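PDB 2ATR: acetyltransferase, GNAT family from Streptococcus pneumoniae, which is of unknown function but, as a GNAT-family protein, probably transfers an acetyl group from acetyl-coenzyme A to an amine-bearing acceptor. Local coordinates for residues Val60-Gly63 and Phe64-Val67. Numbering follows the deposited sequence.
Sequences VGDG and FSSV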
# COMPACT_ATOMS: atom_id res chain seq x y z
N VAL A 60 -1.26 -2.27 7.38
CA VAL A 60 -2.11 -2.93 8.37
C VAL A 60 -1.33 -4.04 9.10
O VAL A 60 -0.25 -4.44 8.65
CB VAL A 60 -3.41 -3.57 7.74
CG1 VAL A 60 -4.29 -2.46 7.08
CG2 VAL A 60 -3.07 -4.70 6.78
N GLY A 61 -1.89 -4.54 10.20
CA GLY A 61 -1.22 -5.61 10.96
C GLY A 61 -1.07 -5.20 12.39
O GLY A 61 -1.70 -4.24 12.84
N ASP A 62 -0.26 -5.95 13.14
CA ASP A 62 -0.10 -5.65 14.58
C ASP A 62 1.00 -4.60 14.83
O ASP A 62 1.04 -4.01 15.92
CB ASP A 62 0.07 -6.94 15.42
CG ASP A 62 1.36 -7.68 15.08
OD1 ASP A 62 2.41 -7.07 14.92
OD2 ASP A 62 1.33 -8.87 14.93
N GLY A 63 1.86 -4.35 13.85
CA GLY A 63 2.87 -3.33 13.93
C GLY A 63 4.14 -3.78 14.63
O GLY A 63 5.09 -3.00 14.76
N PHE A 64 4.18 -5.04 15.05
CA PHE A 64 5.34 -5.56 15.80
C PHE A 64 5.86 -6.84 15.22
O PHE A 64 7.00 -6.91 14.79
CB PHE A 64 5.02 -5.74 17.32
CG PHE A 64 4.81 -4.45 18.04
CD1 PHE A 64 5.92 -3.73 18.51
CD2 PHE A 64 3.53 -3.96 18.27
CE1 PHE A 64 5.76 -2.50 19.19
CE2 PHE A 64 3.34 -2.74 18.99
CZ PHE A 64 4.46 -2.00 19.44
N SER A 65 5.03 -7.87 15.24
CA SER A 65 5.42 -9.13 14.56
C SER A 65 5.09 -9.13 13.07
O SER A 65 5.77 -9.81 12.29
CB SER A 65 4.80 -10.35 15.21
OG SER A 65 5.07 -10.32 16.61
N SER A 66 4.05 -8.37 12.69
CA SER A 66 3.52 -8.41 11.31
C SER A 66 2.96 -7.08 10.87
O SER A 66 2.14 -6.45 11.58
CB SER A 66 2.45 -9.48 11.15
OG SER A 66 1.30 -9.08 11.89
N VAL A 67 3.42 -6.67 9.68
CA VAL A 67 3.00 -5.50 8.95
C VAL A 67 2.71 -5.94 7.48
O VAL A 67 3.43 -6.76 6.90
CB VAL A 67 4.06 -4.39 9.01
CG1 VAL A 67 3.65 -3.17 8.08
CG2 VAL A 67 4.29 -3.90 10.49
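D62 meets the backbone of F64, S65 and S66 through one carboxylate, forming an Asx turn (D62 OD1 to F64 N) in the loop of the beta hairpin of strands 52-61 and 66-74, and illustrates how a short loop can be organised by a single acidic side chain. With chi1 near 65°, CG of D62 has the main-chain nitrogen on one flank and the carbonyl carbon on the other, which brings the carboxylate over the amides of 64-66. F64 N reaches D62 OD1 at 2.7 Å, almost in line with the C-O bond. To this turn S66 N adds a bond to D62 OD1 at 3.1 Å from the syn side, 32° out of the carboxylate plane, and S65 N a weak one to the same oxygen. The amides would be expected to stabilise the negative charge, and the two good bonds, from F64 N and S66 N, probably restrain rotation of the carboxylate, with the weak one adding little.

Where the strands come together, G61 and V67 form an antiparallel non-hydrogen-bonded pair. S66 O accepts a fairly straight bond from G63 N at 3.1 Å, with the donor lying above the carbonyl plane, and a weak, more bent one from D62 N. G63 has positive phi (85°), a conformation that glycine adopts readily, and its CA packs against V67 CG2 at 3.8 Å. The exposed F64 ring has G63 O, the carbonyl of the preceding residue, over one face, while the backbones of F64 and S65 bond to Y99 and Q100, tying the turn to the neighbouring strand 100-102 and the residue before it. The second carboxylate oxygen completes the arrangement: D62 OD2 receives a weak hydrogen bond from S66 OG at 3.0 Å.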